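Long-range contacts in nucleoporin NUP82 (Saccharomyces cerevisiae, PDB 3PBP), which forms part of the nuclear pore complex, as a structural component that can also dock transport factors, and binds NUP116 through the N-terminal domain described here: residues D190-Y195 with A207-L212; I250-F255 with M333-D338; D139-V144 with I151-I156. The protein carries 1 engineered substitution. One frame throughout, in Å; residues are numbered along the deposited sequence.

Interaction 1 (D190-Y195 with A207-L212)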
loop_
_atom_site.group_PDB
_atom_site.type_symbol
_atom_site.label_atom_id
_atom_site.label_comp_id
_atom_site.label_asym_id
_atom_site.label_seq_id
_atom_site.Cartn_x
_atom_site.Cartn_y
_atom_site.Cartn_z
ATOM N N ASP A 190 -8.649 9.870 -1.333
ATOM C CA ASP A 190 -9.085 10.187 -2.696
ATOM C C ASP A 190 -9.915 8.984 -3.178
ATOM O O ASP A 190 -10.784 9.110 -4.045
ATOM C CB ASP A 190 -7.868 10.400 -3.618
ATOM C CG ASP A 190 -7.191 9.073 -4.048
ATOM O OD1 ASP A 190 -7.120 8.127 -3.225
ATOM O OD2 ASP A 190 -6.710 8.979 -5.210
ATOM N N GLY A 191 -9.633 7.816 -2.605
ATOM C CA GLY A 191 -10.362 6.615 -2.962
ATOM C C GLY A 191 -9.774 5.819 -4.113
ATOM O O GLY A 191 -10.106 4.635 -4.271
ATOM N N LEU A 192 -8.900 6.450 -4.901
ATOM C CA LEU A 192 -8.284 5.797 -6.058
ATOM C C LEU A 192 -6.825 5.377 -5.847
ATOM O O LEU A 192 -6.224 4.743 -6.720
ATOM C CB LEU A 192 -8.357 6.736 -7.260
ATOM C CG LEU A 192 -9.725 7.389 -7.488
ATOM C CD1 LEU A 192 -9.603 8.509 -8.504
ATOM C CD2 LEU A 192 -10.736 6.328 -7.949
ATOM N N THR A 193 -6.262 5.712 -4.688
ATOM C CA THR A 193 -4.861 5.410 -4.416
ATOM C C THR A 193 -4.623 4.510 -3.224
ATOM O O THR A 193 -5.254 4.673 -2.188
ATOM C CB THR A 193 -4.078 6.715 -4.180
ATOM O OG1 THR A 193 -4.149 7.538 -5.352
ATOM C CG2 THR A 193 -2.629 6.416 -3.864
ATOM N N LEU A 194 -3.696 3.572 -3.363
ATOM C CA LEU A 194 -3.367 2.677 -2.263
ATOM C C LEU A 194 -1.901 2.884 -1.866
ATOM O O LEU A 194 -0.993 2.632 -2.657
ATOM C CB LEU A 194 -3.610 1.219 -2.667
ATOM C CG LEU A 194 -3.265 0.171 -1.615
ATOM C CD1 LEU A 194 -4.138 0.370 -0.373
ATOM C CD2 LEU A 194 -3.460 -1.227 -2.205
ATOM N N TYR A 195 -1.682 3.368 -0.646
ATOM C CA TYR A 195 -0.334 3.601 -0.134
ATOM C C TYR A 195 0.186 2.341 0.558
ATOM O O TYR A 195 -0.545 1.705 1.309
ATOM C CB TYR A 195 -0.331 4.746 0.886
ATOM C CG TYR A 195 -0.507 6.133 0.326
ATOM C CD1 TYR A 195 0.478 6.724 -0.447
ATOM C CD2 TYR A 195 -1.642 6.878 0.629
ATOM C CE1 TYR A 195 0.346 8.029 -0.903
ATOM C CE2 TYR A 195 -1.790 8.182 0.182
ATOM C CZ TYR A 195 -0.789 8.753 -0.584
ATOM O OH TYR A 195 -0.919 10.052 -1.010
ATOM N N ALA A 207 3.025 3.439 -3.915
ATOM C CA ALA A 207 1.615 3.657 -4.152
ATOM C C ALA A 207 1.121 3.104 -5.463
ATOM O O ALA A 207 1.830 3.105 -6.461
ATOM C CB ALA A 207 1.306 5.139 -4.070
ATOM N N PHE A 208 -0.110 2.610 -5.428
ATOM C CA PHE A 208 -0.791 2.077 -6.595
ATOM C C PHE A 208 -1.822 3.143 -6.994
ATOM O O PHE A 208 -2.746 3.448 -6.237
ATOM C CB PHE A 208 -1.507 0.782 -6.233
ATOM C CG PHE A 208 -0.601 -0.379 -6.052
ATOM C CD1 PHE A 208 -0.126 -1.083 -7.158
ATOM C CD2 PHE A 208 -0.233 -0.790 -4.779
ATOM C CE1 PHE A 208 0.707 -2.191 -6.993
ATOM C CE2 PHE A 208 0.597 -1.893 -4.593
ATOM C CZ PHE A 208 1.069 -2.599 -5.707
ATOM N N TYR A 209 -1.644 3.727 -8.169
ATOM C CA TYR A 209 -2.560 4.747 -8.654
ATOM C C TYR A 209 -2.753 4.500 -10.143
ATOM O O TYR A 209 -1.825 4.690 -10.930
ATOM C CB TYR A 209 -1.976 6.146 -8.419
ATOM C CG TYR A 209 -2.928 7.267 -8.791
ATOM C CD1 TYR A 209 -4.266 7.218 -8.402
ATOM C CD2 TYR A 209 -2.499 8.375 -9.535
ATOM C CE1 TYR A 209 -5.157 8.238 -8.742
ATOM C CE2 TYR A 209 -3.382 9.402 -9.878
ATOM C CZ TYR A 209 -4.712 9.327 -9.478
ATOM O OH TYR A 209 -5.604 10.336 -9.801
ATOM N N PRO A 210 -3.964 4.082 -10.558
ATOM C CA PRO A 210 -5.160 3.838 -9.745
ATOM C C PRO A 210 -5.240 2.420 -9.160
ATOM O O PRO A 210 -4.668 1.487 -9.707
ATOM C CB PRO A 210 -6.264 4.065 -10.752
ATOM C CG PRO A 210 -5.695 3.289 -11.948
ATOM C CD PRO A 210 -4.233 3.740 -11.975
ATOM N N PHE A 211 -5.958 2.261 -8.052
ATOM C CA PHE A 211 -6.149 0.938 -7.452
ATOM C C PHE A 211 -7.668 0.807 -7.416
ATOM O O PHE A 211 -8.308 1.087 -6.404
ATOM C CB PHE A 211 -5.594 0.882 -6.036
ATOM C CG PHE A 211 -5.486 -0.508 -5.494
ATOM C CD1 PHE A 211 -4.359 -1.280 -5.753
ATOM C CD2 PHE A 211 -6.493 -1.039 -4.706
ATOM C CE1 PHE A 211 -4.241 -2.554 -5.230
ATOM C CE2 PHE A 211 -6.383 -2.311 -4.181
ATOM C CZ PHE A 211 -5.256 -3.070 -4.442
ATOM N N LEU A 212 -8.234 0.367 -8.527
ATOM C CA LEU A 212 -9.680 0.292 -8.670
ATOM C C LEU A 212 -10.364 -1.050 -8.491
ATOM O O LEU A 212 -9.807 -2.096 -8.791
ATOM C CB LEU A 212 -10.047 0.853 -10.046
ATOM C CG LEU A 212 -9.272 2.126 -10.420
ATOM C CD1 LEU A 212 -9.245 2.304 -11.922
ATOM C CD2 LEU A 212 -9.895 3.318 -9.742
#
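Leu194 and Phe208 face each other as an antiparallel hydrogen-bonded pair, exchanging two backbone bonds: Leu194 N to Phe208 O at 3.0 Å and Phe208 N to Leu194 O at 2.9 Å. Beyond the strand ends the pairing survives in one further bond, from Phe211 N to Leu192 O at 2.8 Å, the donor tilted out of the carbonyl plane. The same Leu192 O receives a CA-H...O contact from Pro210, whose preceding peptide is cis.

The other polar bonds lie within 190-195, in the loop that leads into the strand. Asp190 OD1 accepts from Thr193 N at 3.0 Å through its syn lone pair, an Asx motif, and weakly from Leu192 N. Its second oxygen, OD2, takes the bond from Thr193 OG1, which approaches from the syn side but out of the carboxylate plane. The backbone and side chain of Thr193 thus hold both carboxylate oxygens.

Among the apolar contacts, Leu194 carries most. CG stands anti to the backbone N (chi1 178°), and chi2 of 62° then helps set CD2 over the centre of one face of the Phe211 ring, 3.4 Å from the centroid and 14° off the normal, a CH-pi contact. Leu192 divides its reach: CB meets Tyr209 CE1 at 3.8 Å, while CD2 meets Leu212 CD2 at 3.6 Å. Leu192 O lies in the plane of the Tyr209 ring, at its edge.

Helix 220-235 packs on Leu192 and Tyr209. The hairpin of strands 194-198 and 204-208, with 182-187 alongside, belongs to one blade of the beta-propeller in this N-terminal domain.

Interaction 2 (I250-F255 with M333-D338)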
loop_
_atom_site.group_PDB
_atom_site.type_symbol
_atom_site.label_atom_id
_atom_site.label_comp_id
_atom_site.label_asym_id
_atom_site.label_seq_id
_atom_site.Cartn_x
_atom_site.Cartn_y
_atom_site.Cartn_z
ATOM N N ILE A 250 -1.578 11.334 -20.704
ATOM C CA ILE A 250 -2.548 11.218 -21.783
ATOM C C ILE A 250 -3.438 10.014 -21.531
ATOM O O ILE A 250 -4.641 10.059 -21.782
ATOM C CB ILE A 250 -1.857 11.089 -23.147
ATOM C CG1 ILE A 250 -1.276 12.455 -23.536
ATOM C CG2 ILE A 250 -2.849 10.582 -24.196
ATOM C CD1 ILE A 250 -0.416 12.416 -24.769
ATOM N N LYS A 251 -2.847 8.940 -21.020
ATOM C CA LYS A 251 -3.623 7.752 -20.711
ATOM C C LYS A 251 -4.623 8.065 -19.612
ATOM O O LYS A 251 -5.775 7.631 -19.658
ATOM C CB LYS A 251 -2.723 6.630 -20.231
ATOM C CG LYS A 251 -2.120 5.814 -21.320
ATOM C CD LYS A 251 -1.532 4.573 -20.725
ATOM C CE LYS A 251 -1.777 3.407 -21.633
ATOM N NZ LYS A 251 -1.836 2.140 -20.857
ATOM N N GLN A 252 -4.167 8.813 -18.611
ATOM C CA GLN A 252 -5.026 9.172 -17.497
ATOM C C GLN A 252 -6.237 9.935 -18.009
ATOM O O GLN A 252 -7.373 9.622 -17.671
ATOM C CB GLN A 252 -4.280 10.030 -16.470
ATOM C CG GLN A 252 -5.143 10.345 -15.254
ATOM C CD GLN A 252 -4.399 11.055 -14.149
ATOM O OE1 GLN A 252 -3.229 10.772 -13.878
ATOM N NE2 GLN A 252 -5.082 11.967 -13.482
ATOM N N LEU A 253 -5.992 10.937 -18.838
ATOM C CA LEU A 253 -7.088 11.720 -19.367
ATOM C C LEU A 253 -8.037 10.891 -20.220
ATOM O O LEU A 253 -9.239 11.125 -20.205
ATOM C CB LEU A 253 -6.559 12.894 -20.182
ATOM C CG LEU A 253 -7.651 13.823 -20.715
ATOM C CD1 LEU A 253 -8.499 14.390 -19.571
ATOM C CD2 LEU A 253 -6.975 14.940 -21.492
ATOM N N GLN A 254 -7.503 9.927 -20.967
ATOM C CA GLN A 254 -8.349 9.083 -21.804
ATOM C C GLN A 254 -9.208 8.216 -20.911
ATOM O O GLN A 254 -10.408 8.068 -21.142
ATOM C CB GLN A 254 -7.514 8.187 -22.714
ATOM C CG GLN A 254 -6.646 8.943 -23.680
ATOM C CD GLN A 254 -5.682 8.043 -24.447
ATOM O OE1 GLN A 254 -5.339 6.940 -23.995
ATOM N NE2 GLN A 254 -5.221 8.521 -25.606
ATOM N N PHE A 255 -8.592 7.649 -19.883
ATOM C CA PHE A 255 -9.298 6.784 -18.950
ATOM C C PHE A 255 -10.389 7.530 -18.181
ATOM O O PHE A 255 -11.548 7.105 -18.158
ATOM C CB PHE A 255 -8.293 6.161 -17.971
ATOM C CG PHE A 255 -8.932 5.398 -16.849
ATOM C CD1 PHE A 255 -9.650 4.236 -17.095
ATOM C CD2 PHE A 255 -8.830 5.851 -15.542
ATOM C CE1 PHE A 255 -10.261 3.533 -16.053
ATOM C CE2 PHE A 255 -9.442 5.150 -14.488
ATOM C CZ PHE A 255 -10.155 3.990 -14.749
HETATM N N MSE A 333 0.096 13.259 -8.507
HETATM C CA MSE A 333 0.566 12.067 -9.186
HETATM C C MSE A 333 -0.212 11.870 -10.470
HETATM O O MSE A 333 -1.300 12.421 -10.656
HETATM C CB MSE A 333 0.337 10.818 -8.344
HETATM C CG MSE A 333 1.044 10.746 -7.008
HETATM SE SE MSE A 333 0.328 9.204 -5.985
HETATM C CE MSE A 333 1.144 7.767 -7.022
ATOM N N SER A 334 0.360 11.065 -11.356
ATOM C CA SER A 334 -0.296 10.720 -12.598
ATOM C C SER A 334 -0.511 9.225 -12.473
ATOM O O SER A 334 0.256 8.521 -11.800
ATOM C CB SER A 334 0.598 10.994 -13.799
ATOM O OG SER A 334 1.662 10.055 -13.865
HETATM N N MSE A 335 -1.572 8.739 -13.091
HETATM C CA MSE A 335 -1.848 7.320 -13.053
HETATM C C MSE A 335 -0.813 6.571 -13.894
HETATM O O MSE A 335 -0.290 7.106 -14.869
HETATM C CB MSE A 335 -3.255 7.074 -13.568
HETATM C CG MSE A 335 -4.286 7.492 -12.565
HETATM SE SE MSE A 335 -6.091 7.477 -13.231
HETATM C CE MSE A 335 -6.267 5.654 -13.703
ATOM N N SER A 336 -0.507 5.341 -13.501
ATOM C CA SER A 336 0.473 4.541 -14.215
ATOM C C SER A 336 0.121 3.059 -14.132
ATOM O O SER A 336 -0.258 2.556 -13.078
ATOM C CB SER A 336 1.863 4.791 -13.631
ATOM O OG SER A 336 2.849 4.068 -14.342
ATOM N N TRP A 337 0.251 2.365 -15.256
ATOM C CA TRP A 337 -0.081 0.952 -15.305
ATOM C C TRP A 337 1.086 0.051 -15.684
ATOM O O TRP A 337 1.279 -0.971 -15.033
ATOM C CB TRP A 337 -1.222 0.725 -16.288
ATOM C CG TRP A 337 -2.557 1.307 -15.892
ATOM C CD1 TRP A 337 -3.615 0.630 -15.353
ATOM C CD2 TRP A 337 -3.027 2.638 -16.151
ATOM N NE1 TRP A 337 -4.715 1.450 -15.277
ATOM C CE2 TRP A 337 -4.380 2.687 -15.761
ATOM C CE3 TRP A 337 -2.436 3.793 -16.676
ATOM C CZ2 TRP A 337 -5.155 3.841 -15.894
ATOM C CZ3 TRP A 337 -3.213 4.946 -16.804
ATOM C CH2 TRP A 337 -4.553 4.958 -16.413
ATOM N N ASP A 338 1.849 0.417 -16.724
ATOM C CA ASP A 338 3.002 -0.379 -17.188
ATOM C C ASP A 338 4.313 -0.043 -16.506
ATOM O O ASP A 338 4.936 -0.880 -15.863
ATOM C CB ASP A 338 3.287 -0.171 -18.666
ATOM C CG ASP A 338 2.054 0.005 -19.472
ATOM O OD1 ASP A 338 1.210 -0.908 -19.446
ATOM O OD2 ASP A 338 1.934 1.053 -20.134
#
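Gln252, on the helix running through 250-255, brings its CA to 5.8 Å from that of Met335, the closest pair of CA atoms between the helix and the irregular segment 333-338. One hydrogen bond ties the two: Met335 N donates to Gln252 OE1 at 2.7 Å, with an N-H...O angle of 158° and the donor tilted from the carbonyl plane. The glutamine reaches it because CG stands anti to the backbone N (chi1 -177°) and the chain stays extended beyond. Its amide is gripped at the other end too, since NE2 bonds to Ser230 OG on helix 220-235.

Met335, a selenomethionine, lies at about a right angle across the Gln252 chain, with SE 3.6 Å from Gln252 CG. The same SE stands 5.1 Å from the centroid of the Phe255 ring, oblique to it, a Met-aromatic contact.

Helices 220-235 and 243-262 are an insertion between strands of the beta-propeller, and here the second of them lies against the long loop between strands 323-329 and 347-355, adjacent strands of one sheet.

Trp337 turns the edge of its six-membered ring toward a face of Phe255, a T-shaped pair with planes at 79° and centroids 5.8 Å apart; CZ2 comes over the phenyl face, offset toward its rim. On the helix side Trp337 CZ3 also meets Lys251 CB, at 3.8 Å. The indole NE1 bonds to the backbone O of Tyr276, and the Tyr276 ring also meets that of Phe255. At the more open border, Lys251 NZ and Asp338 OD2 make a long salt bridge of 4.0 Å, the side chains crossing at about a right angle. The stronger partner of Asp338 OD2 is Arg247 on the same helix, so the distant lysine probably adds only a little to the neutralisation of the carboxylate.

Interaction 3 (D139-V144 with I151-I156)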
loop_
_atom_site.group_PDB
_atom_site.type_symbol
_atom_site.label_atom_id
_atom_site.label_comp_id
_atom_site.label_asym_id
_atom_site.label_seq_id
_atom_site.Cartn_x
_atom_site.Cartn_y
_atom_site.Cartn_z
ATOM N N ASP A 139 -19.786 -2.284 -1.413
ATOM C CA ASP A 139 -18.656 -2.826 -0.652
ATOM C C ASP A 139 -18.211 -4.185 -1.154
ATOM O O ASP A 139 -17.709 -4.992 -0.374
ATOM C CB ASP A 139 -19.030 -2.967 0.822
ATOM C CG ASP A 139 -19.347 -1.636 1.476
ATOM O OD1 ASP A 139 -18.456 -0.761 1.506
ATOM O OD2 ASP A 139 -20.482 -1.460 1.966
ATOM N N SER A 140 -18.374 -4.419 -2.454
ATOM C CA SER A 140 -18.049 -5.701 -3.079
ATOM C C SER A 140 -16.594 -6.040 -3.334
ATOM O O SER A 140 -16.312 -7.049 -3.986
ATOM C CB SER A 140 -18.795 -5.827 -4.407
ATOM O OG SER A 140 -18.429 -4.768 -5.275
ATOM N N CYS A 141 -15.666 -5.240 -2.831
ATOM C CA CYS A 141 -14.267 -5.534 -3.087
ATOM C C CYS A 141 -13.363 -5.583 -1.849
ATOM O O CYS A 141 -13.322 -4.635 -1.068
ATOM C CB CYS A 141 -13.733 -4.513 -4.084
ATOM S SG CYS A 141 -11.979 -4.663 -4.439
ATOM N N ILE A 142 -12.651 -6.693 -1.658
ATOM C CA ILE A 142 -11.739 -6.782 -0.524
ATOM C C ILE A 142 -10.301 -6.882 -1.020
ATOM O O ILE A 142 -9.992 -7.584 -1.988
ATOM C CB ILE A 142 -12.037 -7.984 0.425
ATOM C CG1 ILE A 142 -11.874 -9.313 -0.314
ATOM C CG2 ILE A 142 -13.422 -7.834 1.032
ATOM C CD1 ILE A 142 -11.930 -10.509 0.613
ATOM N N VAL A 143 -9.424 -6.149 -0.351
ATOM C CA VAL A 143 -8.024 -6.117 -0.722
ATOM C C VAL A 143 -7.261 -6.994 0.251
ATOM O O VAL A 143 -7.355 -6.811 1.467
ATOM C CB VAL A 143 -7.511 -4.672 -0.671
ATOM C CG1 VAL A 143 -6.078 -4.588 -1.171
ATOM C CG2 VAL A 143 -8.423 -3.801 -1.490
ATOM N N VAL A 144 -6.508 -7.953 -0.277
ATOM C CA VAL A 144 -5.773 -8.872 0.578
ATOM C C VAL A 144 -4.261 -8.827 0.389
ATOM O O VAL A 144 -3.760 -9.033 -0.719
ATOM C CB VAL A 144 -6.280 -10.335 0.354
ATOM C CG1 VAL A 144 -5.535 -11.301 1.263
ATOM C CG2 VAL A 144 -7.786 -10.408 0.616
ATOM N N ILE A 151 -0.557 -8.364 -3.352
ATOM C CA ILE A 151 -1.811 -7.702 -2.969
ATOM C C ILE A 151 -2.902 -8.150 -3.937
ATOM O O ILE A 151 -2.786 -7.966 -5.145
ATOM C CB ILE A 151 -1.661 -6.162 -3.008
ATOM C CG1 ILE A 151 -0.528 -5.731 -2.063
ATOM C CG2 ILE A 151 -2.977 -5.498 -2.607
ATOM C CD1 ILE A 151 -0.074 -4.297 -2.237
ATOM N N THR A 152 -3.964 -8.734 -3.402
ATOM C CA THR A 152 -5.046 -9.254 -4.236
ATOM C C THR A 152 -6.426 -8.626 -4.005
ATOM O O THR A 152 -6.808 -8.307 -2.870
ATOM C CB THR A 152 -5.181 -10.789 -4.019
ATOM O OG1 THR A 152 -3.874 -11.380 -4.018
ATOM C CG2 THR A 152 -6.034 -11.423 -5.109
HETATM N N MSE A 153 -7.177 -8.464 -5.088
HETATM C CA MSE A 153 -8.513 -7.908 -4.983
HETATM C C MSE A 153 -9.541 -8.958 -5.371
HETATM O O MSE A 153 -9.521 -9.488 -6.477
HETATM C CB MSE A 153 -8.679 -6.693 -5.888
HETATM C CG MSE A 153 -8.085 -5.408 -5.365
HETATM SE SE MSE A 153 -8.537 -3.922 -6.547
HETATM C CE MSE A 153 -7.023 -3.948 -7.749
ATOM N N PHE A 154 -10.440 -9.255 -4.447
ATOM C CA PHE A 154 -11.488 -10.240 -4.680
ATOM C C PHE A 154 -12.829 -9.528 -4.854
ATOM O O PHE A 154 -13.136 -8.571 -4.132
ATOM C CB PHE A 154 -11.613 -11.196 -3.483
ATOM C CG PHE A 154 -10.456 -12.140 -3.318
ATOM C CD1 PHE A 154 -10.317 -13.248 -4.148
ATOM C CD2 PHE A 154 -9.528 -11.949 -2.299
ATOM C CE1 PHE A 154 -9.281 -14.150 -3.959
ATOM C CE2 PHE A 154 -8.484 -12.853 -2.102
ATOM C CZ PHE A 154 -8.359 -13.954 -2.931
ATOM N N ASP A 155 -13.626 -9.992 -5.810
ATOM C CA ASP A 155 -14.937 -9.422 -5.998
ATOM C C ASP A 155 -15.915 -10.318 -5.242
ATOM O O ASP A 155 -16.326 -11.370 -5.727
ATOM C CB ASP A 155 -15.325 -9.381 -7.463
ATOM C CG ASP A 155 -16.612 -8.594 -7.691
ATOM O OD1 ASP A 155 -17.540 -8.710 -6.858
ATOM O OD2 ASP A 155 -16.701 -7.863 -8.703
ATOM N N ILE A 156 -16.258 -9.887 -4.035
ATOM C CA ILE A 156 -17.182 -10.582 -3.149
ATOM C C ILE A 156 -18.503 -11.032 -3.793
ATOM O O ILE A 156 -19.053 -12.071 -3.426
ATOM C CB ILE A 156 -17.511 -9.667 -1.952
ATOM C CG1 ILE A 156 -16.361 -9.687 -0.958
ATOM C CG2 ILE A 156 -18.803 -10.074 -1.308
ATOM C CD1 ILE A 156 -16.650 -8.835 0.252
#
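Ile142 and Phe154 pair directly across two antiparallel strands, their side chains on the same face, crossing obliquely. Ile142 CG1 lies between its backbone N and carbonyl carbon (chi1 62°), where it meets Phe154 CB at 3.7 Å. The other branch, CG2, touches Ile156 CD1 at 3.5 Å, the two isoleucines crossing at about a right angle. Val144 comes to the Phe154 ring edge-on: its CG2 lies in the ring plane, 3.7 Å from CE2. Thr152, on the strand of Phe154 itself, lays CG2 over one ring face, offset toward the rim.

On the opposite face Val143 CG1 meets Ile151 CG2 at 3.5 Å, and Cys141 SG lies beside the selenomethionine Met153, 4.1 Å from its CG.

The backbones fix this register. Ile142 and Phe154 exchange two bonds, as do Val144 and Thr152, and Ile156 N reaches Ser140 O at 2.8 Å just beyond the strand.

These are the two middle strands of a four-stranded antiparallel propeller blade. Strand 127-132 bonds to the outer side of 141-146, and strand 164-166 to that of 151-155. The face of Ile142, Val144 and Phe154, continued by Ile156, packs on strands 87-92 and 110-115 of another blade, while Val143 and Met153 rest against Phe211.

All three contacts are mainly buried, but interaction 2 reaches a partly exposed edge at its salt bridge. Interactions 1 and 3 each join the strands of a beta hairpin, one in each of two propeller blades, so main-chain bonds dominate, with aliphatic side chains packed on aromatic rings. Interaction 2 joins a helix to a loop, and side chains do the work: an amide, an indole, selenium and charge. Interaction 1 is the middle member. Phe211 packs on Val143 and Met153 of interaction 3, whereas Tyr209 O probably bonds to Ser336 N of interaction 2. Interactions 2 and 3 do not touch, their nearest atoms being about 10 Å apart.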